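Local coordinates for protein histidine kinase (Methanosarcina mazei, PDB 3LI9) that probably serves as a membrane-bound sensor histidine kinase, of which this chain is the extracellular double-Cache (PDC-fold) sensor domain, at residues I61-R64 with I65-N69; L77-P81 with D82-G86; D85-D88 with K89-I92. One frame throughout, in Å; residues are numbered along the deposited sequence.

Contact 1: residues I61-R64 with I65-N69; sequences IIKR and ILNEN
In the last turns of helix 55-67 of this Cache sensor domain, an i to i+4 salt bridge runs from R64 to E68 along one flank of the helix. The two side chains lie side by side and point the same way. R64 NE gives its hydrogen to E68 OE2 at 2.8 Å in a nearly straight bond (164°), and the oxygen sits at the edge of the guanidinium, close to its plane. OE2 receives it on the anti lone pair, the one turned away from OE1, while the carboxylate is twisted 40° against the guanidinium. A water closes a small ring: it accepts from R64 NH2 at 2.9 Å and donates to E68 OE2, so that one carboxylate oxygen takes two hydrogens. Both chains bend at chi2, R64 at 66° and E68 in the opposite sense, which brings the two charged ends alongside. The charges lie on an exposed surface, where such a pair can be bridged by solvent.

The same four-residue spacing pairs I61 with I65, I61 CG2 touching I65 CD1 at 4.0 Å, and K63 with N67, where the aliphatic K63 CG lies 3.7 Å from N67 ND2. Underneath, the backbone keeps its helical ladder, from I65 N to I61 O through to E68 N to R64 O. N69 folds back: its ND2 donates to I65 O at 2.9 Å, with the oxygen in the amide plane, while OD1 bonds to Q71. The inner side of the helix is apolar. I65 rests on I39 and L43 of helix 13-48, I62 reaches V75 and L77 of strand 74-79, and L66 packs against V75 and against C107 of strand 105-108.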
# COMPACT_ATOMS: atom_id res chain seq x y z
N ILE A 61 -11.32 1.49 20.15
CA ILE A 61 -11.37 0.38 19.18
C ILE A 61 -10.19 0.50 18.19
O ILE A 61 -9.43 -0.48 17.95
CB ILE A 61 -12.72 0.36 18.43
CG1 ILE A 61 -13.83 -0.17 19.41
CG2 ILE A 61 -12.60 -0.50 17.10
CD1 ILE A 61 -15.31 0.14 18.94
N ILE A 62 -9.97 1.70 17.62
CA ILE A 62 -8.89 1.78 16.60
C ILE A 62 -7.54 1.66 17.29
O ILE A 62 -6.60 1.14 16.66
CB ILE A 62 -8.93 3.05 15.74
CG1 ILE A 62 -8.88 4.34 16.59
CG2 ILE A 62 -10.24 3.04 14.95
CD1 ILE A 62 -8.82 5.72 15.71
N LYS A 63 -7.43 2.09 18.55
CA LYS A 63 -6.16 1.92 19.30
C LYS A 63 -5.86 0.46 19.55
O LYS A 63 -4.70 0.02 19.41
CB LYS A 63 -6.22 2.67 20.62
CG LYS A 63 -4.88 2.66 21.38
CD LYS A 63 -4.88 3.56 22.64
CE LYS A 63 -5.14 4.99 22.26
NZ LYS A 63 -5.41 5.78 23.50
N ARG A 64 -6.92 -0.29 19.88
CA ARG A 64 -6.74 -1.75 20.10
C ARG A 64 -6.30 -2.44 18.79
O ARG A 64 -5.41 -3.29 18.78
CB ARG A 64 -8.01 -2.37 20.71
CG ARG A 64 -7.90 -3.87 20.97
CD ARG A 64 -6.82 -4.05 22.08
NE ARG A 64 -6.81 -5.48 22.58
CZ ARG A 64 -7.63 -5.91 23.55
NH1 ARG A 64 -8.48 -5.10 24.11
NH2 ARG A 64 -7.53 -7.16 24.00
N ILE A 65 -6.95 -2.07 17.67
CA ILE A 65 -6.61 -2.73 16.41
C ILE A 65 -5.14 -2.38 16.08
O ILE A 65 -4.38 -3.21 15.58
CB ILE A 65 -7.56 -2.20 15.30
CG1 ILE A 65 -8.97 -2.77 15.53
CG2 ILE A 65 -7.04 -2.64 13.87
CD1 ILE A 65 -10.01 -2.20 14.58
N LEU A 66 -4.68 -1.15 16.32
CA LEU A 66 -3.27 -0.81 16.06
C LEU A 66 -2.33 -1.66 16.93
O LEU A 66 -1.40 -2.26 16.43
CB LEU A 66 -3.06 0.70 16.31
CG LEU A 66 -1.58 1.11 16.23
CD1 LEU A 66 -1.18 0.96 14.73
CD2 LEU A 66 -1.49 2.56 16.64
N ASN A 67 -2.67 -1.73 18.20
CA ASN A 67 -1.81 -2.46 19.19
C ASN A 67 -1.75 -3.94 18.91
O ASN A 67 -0.67 -4.56 19.22
CB ASN A 67 -2.23 -2.14 20.63
CG ASN A 67 -1.70 -0.74 21.04
OD1 ASN A 67 -0.59 -0.28 20.57
ND2 ASN A 67 -2.43 -0.07 21.91
N GLU A 68 -2.80 -4.53 18.35
CA GLU A 68 -2.84 -5.97 18.10
C GLU A 68 -2.26 -6.32 16.71
O GLU A 68 -2.24 -7.49 16.34
CB GLU A 68 -4.30 -6.46 18.13
CG GLU A 68 -4.96 -6.40 19.56
CD GLU A 68 -4.36 -7.31 20.57
OE1 GLU A 68 -3.56 -8.22 20.23
OE2 GLU A 68 -4.65 -7.11 21.75
N ASN A 69 -1.81 -5.30 15.95
CA ASN A 69 -1.32 -5.54 14.60
C ASN A 69 -0.02 -4.77 14.40
O ASN A 69 0.01 -3.68 13.87
CB ASN A 69 -2.36 -5.01 13.58
CG ASN A 69 -3.53 -5.97 13.43
OD1 ASN A 69 -3.41 -7.03 12.80
ND2 ASN A 69 -4.68 -5.63 14.02
O HOH W 1 -6.01 -9.22 22.71

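Contact 2: residues L77-P81 with D82-G86; sequences LGYEP and DAFDG
Y79, the last residue of strand 74-79, meets F84 across a tight turn, and its ring can be followed outward from CB. CG, held anti to the carbonyl carbon (chi1 -77°), lies 4.0 Å from F84 CB. That same methylene sits almost squarely over the ring, 13° from its normal, in a CH-pi contact. CD2 comes next, with F84 N and CA beside it and A83 CB at 4.3 Å. CE1 and CE2 both face F84 CD1, which stands above the same face near the rim and is closest to Y79 CZ, at 3.5 Å. The hydroxyl OH still meets CD1, at 3.6 Å. The pair is therefore T-shaped, the edge of F84 directed at the face of Y79, with centroids 5.1 Å apart and planes at 72°.

Between the two aromatic residues the chain reverses in a type II beta turn, E80-P81-D82-A83, closed by A83 N to E80 O at 3.0 Å. The donor stands above the carbonyl plane. P81 occupies the second position and D82 the third, where its positive phi suits this turn type. A83 CB packs on E80 CB at 3.8 Å, while the E80 carboxylate leads away to Y128 and K132. F84 continues inward to A58 of helix 55-67 and meets the ring of F103; Y79 also touches M47 of helix 13-48.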
# COMPACT_ATOMS: atom_id res chain seq x y z
N LEU A 77 -10.23 6.66 11.44
CA LEU A 77 -11.57 6.80 10.91
C LEU A 77 -11.66 8.29 10.48
O LEU A 77 -11.03 9.18 11.12
CB LEU A 77 -12.58 6.60 12.06
CG LEU A 77 -12.57 5.16 12.61
CD1 LEU A 77 -13.43 5.14 13.92
CD2 LEU A 77 -13.15 4.18 11.59
N GLY A 78 -12.38 8.56 9.38
CA GLY A 78 -12.58 9.98 9.03
C GLY A 78 -14.04 10.07 8.54
O GLY A 78 -14.43 9.33 7.69
N TYR A 79 -14.84 10.95 9.14
CA TYR A 79 -16.27 11.08 8.80
C TYR A 79 -16.61 12.43 8.13
O TYR A 79 -15.93 13.43 8.33
CB TYR A 79 -17.09 10.98 10.04
CG TYR A 79 -17.23 9.54 10.53
CD1 TYR A 79 -16.21 8.92 11.26
CD2 TYR A 79 -18.42 8.81 10.27
CE1 TYR A 79 -16.39 7.58 11.71
CE2 TYR A 79 -18.58 7.48 10.73
CZ TYR A 79 -17.55 6.91 11.43
OH TYR A 79 -17.76 5.61 11.96
N GLU A 80 -17.63 12.37 7.29
CA GLU A 80 -18.28 13.58 6.76
C GLU A 80 -18.84 14.38 7.91
O GLU A 80 -19.07 13.96 9.02
CB GLU A 80 -19.43 13.14 5.83
CG GLU A 80 -19.02 12.43 4.59
CD GLU A 80 -18.38 13.38 3.58
OE1 GLU A 80 -19.12 14.08 2.86
OE2 GLU A 80 -17.15 13.41 3.48
N PRO A 81 -19.11 15.67 7.65
CA PRO A 81 -19.68 16.54 8.68
C PRO A 81 -20.94 15.96 9.30
O PRO A 81 -21.87 15.59 8.57
CB PRO A 81 -19.98 17.83 7.87
CG PRO A 81 -18.91 17.86 6.87
CD PRO A 81 -18.80 16.38 6.41
N ASP A 82 -20.94 15.84 10.62
CA ASP A 82 -22.00 15.35 11.46
C ASP A 82 -22.43 13.89 11.22
O ASP A 82 -23.41 13.45 11.79
CB ASP A 82 -23.21 16.28 11.34
CG ASP A 82 -23.06 17.51 12.22
OD1 ASP A 82 -22.38 17.46 13.26
OD2 ASP A 82 -23.62 18.54 11.86
N ALA A 83 -21.61 13.15 10.47
CA ALA A 83 -21.99 11.76 10.00
C ALA A 83 -21.75 10.66 11.04
O ALA A 83 -22.33 9.55 10.94
CB ALA A 83 -21.43 11.39 8.61
N PHE A 84 -20.92 10.91 12.06
CA PHE A 84 -20.69 9.92 13.08
C PHE A 84 -21.80 9.96 14.12
O PHE A 84 -22.31 8.90 14.53
CB PHE A 84 -19.35 10.18 13.83
CG PHE A 84 -19.09 9.17 14.93
CD1 PHE A 84 -18.72 7.83 14.57
CD2 PHE A 84 -19.14 9.52 16.26
CE1 PHE A 84 -18.52 6.88 15.56
CE2 PHE A 84 -18.90 8.60 17.30
CZ PHE A 84 -18.56 7.28 16.93
N ASP A 85 -22.17 11.18 14.56
CA ASP A 85 -23.06 11.33 15.71
C ASP A 85 -23.92 12.59 15.74
O ASP A 85 -24.57 12.83 16.73
CB ASP A 85 -22.28 11.20 17.03
CG ASP A 85 -21.21 12.34 17.23
OD1 ASP A 85 -21.16 13.28 16.44
OD2 ASP A 85 -20.51 12.32 18.27
N GLY A 86 -23.89 13.36 14.68
CA GLY A 86 -24.66 14.60 14.57
C GLY A 86 -24.17 15.69 15.52
O GLY A 86 -24.88 16.71 15.71

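Contact 3: residues D85-D88 with K89-I92; sequences DGRD and KNYI
The guanidinium of R87 has Y91 CE2 over one face and the end of the N90 side chain near its edge, whereas the Y91 ring receives R87 NH2 at its own edge, in the ring plane. The guanidinium and the phenol ring are steeply inclined, with planes 69° apart, so the two groups do not stack. R87 NH2 approaches the hydroxyl and its neighbouring carbons: Y91 CE2 and CZ are each 3.3 Å away, and the hydrogen bond from R87 NH2 to Y91 OH is weak and very short, with an angle of only 120°, so it is best regarded as doubtful. R87 reaches this place through a bend at chi3 (-44°), which folds the guanidinium back over the following turn. CE2 of Y91 also lies 3.9 Å from D85 OD2.

The turn itself is a short 3-10 stretch. N90 N donates to R87 O and Y91 N to D88 O, each at 3.0 Å and each with the donor above the carbonyl plane. Just before it, D85 forms an Asx turn: OD1 accepts from R87 N at 2.9 Å, the donor standing above the carboxylate plane. The G86 backbone passes between them with positive phi.

D85 and D88 both reach R55, the first residue of helix 55-67, through salt bridges from their OD1 atoms, which probably helps stabilise the two carboxylates as anions. D88 OD2 also probably accepts from D82 N. In this way the excursion between strands 74-79 and 105-108 is held against the beginning of helix 55-67, while the Y91 ring meets that of H97 farther along the same connection.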
# COMPACT_ATOMS: atom_id res chain seq x y z
N ASP A 85 -22.17 11.18 14.56
CA ASP A 85 -23.06 11.33 15.71
C ASP A 85 -23.92 12.59 15.74
O ASP A 85 -24.57 12.83 16.73
CB ASP A 85 -22.28 11.20 17.03
CG ASP A 85 -21.21 12.34 17.23
OD1 ASP A 85 -21.16 13.28 16.44
OD2 ASP A 85 -20.51 12.32 18.27
N GLY A 86 -23.89 13.36 14.68
CA GLY A 86 -24.66 14.60 14.57
C GLY A 86 -24.17 15.69 15.52
O GLY A 86 -24.88 16.71 15.71
N ARG A 87 -22.97 15.52 16.11
CA ARG A 87 -22.54 16.41 17.22
C ARG A 87 -21.12 17.02 17.07
O ARG A 87 -20.45 17.24 18.05
CB ARG A 87 -22.65 15.69 18.56
CG ARG A 87 -24.16 15.38 18.97
CD ARG A 87 -24.29 15.12 20.49
NE ARG A 87 -23.23 14.25 21.02
CZ ARG A 87 -22.26 14.61 21.89
NH1 ARG A 87 -22.16 15.84 22.37
NH2 ARG A 87 -21.35 13.71 22.28
N ASP A 88 -20.74 17.31 15.86
CA ASP A 88 -19.41 17.85 15.58
C ASP A 88 -19.22 19.13 16.38
O ASP A 88 -18.14 19.47 16.77
CB ASP A 88 -19.19 18.16 14.11
CG ASP A 88 -18.99 16.93 13.24
OD1 ASP A 88 -19.05 15.81 13.75
OD2 ASP A 88 -18.88 17.07 12.05
N LYS A 89 -20.30 19.90 16.57
CA LYS A 89 -20.09 21.15 17.30
C LYS A 89 -19.60 21.02 18.73
O LYS A 89 -19.15 22.01 19.30
CB LYS A 89 -21.41 21.97 17.30
CG LYS A 89 -22.50 21.26 18.02
CD LYS A 89 -23.85 21.96 17.81
CE LYS A 89 -24.75 21.46 18.91
NZ LYS A 89 -26.09 22.06 18.73
N ASN A 90 -19.75 19.83 19.33
CA ASN A 90 -19.44 19.62 20.71
C ASN A 90 -17.98 19.16 20.79
O ASN A 90 -17.51 18.92 21.89
CB ASN A 90 -20.32 18.52 21.28
CG ASN A 90 -21.78 18.99 21.46
OD1 ASN A 90 -22.03 20.16 21.61
ND2 ASN A 90 -22.71 18.09 21.39
N TYR A 91 -17.33 18.93 19.66
CA TYR A 91 -15.93 18.38 19.65
C TYR A 91 -14.93 19.27 18.96
O TYR A 91 -13.86 18.83 18.55
CB TYR A 91 -15.90 16.92 19.05
CG TYR A 91 -16.67 15.99 19.98
CD1 TYR A 91 -16.07 15.44 21.09
CD2 TYR A 91 -18.02 15.68 19.73
CE1 TYR A 91 -16.80 14.61 21.97
CE2 TYR A 91 -18.73 14.87 20.58
CZ TYR A 91 -18.12 14.35 21.71
OH TYR A 91 -18.85 13.53 22.56
N ILE A 92 -15.27 20.54 18.77
CA ILE A 92 -14.37 21.44 18.06
C ILE A 92 -13.08 21.59 18.91
O ILE A 92 -13.11 21.90 20.15
CB ILE A 92 -15.11 22.83 17.91
CG1 ILE A 92 -16.24 22.69 16.88
CG2 ILE A 92 -14.11 23.95 17.53
CD1 ILE A 92 -17.17 23.99 16.79

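In the fold
From the N terminus, the long helix 13-48 is followed by helix 55-67, whose final turns form contact 1. The chain then enters strand 74-79, and contact 2 closes the turn by which it leaves that strand. Contact 3 starts on the residues that end contact 2, sharing D85 and G86, and lies in the same long connection before strand 105-108. Contact 1 closes before the others open, while contacts 2 and 3 overlap by those two residues; none nests inside another. I62 of contact 1 packs on L77 of contact 2, joining helix to sheet, and contacts 2 and 3 touch directly. Contacts 1 and 3 remain about 13 Å apart at their nearest atoms.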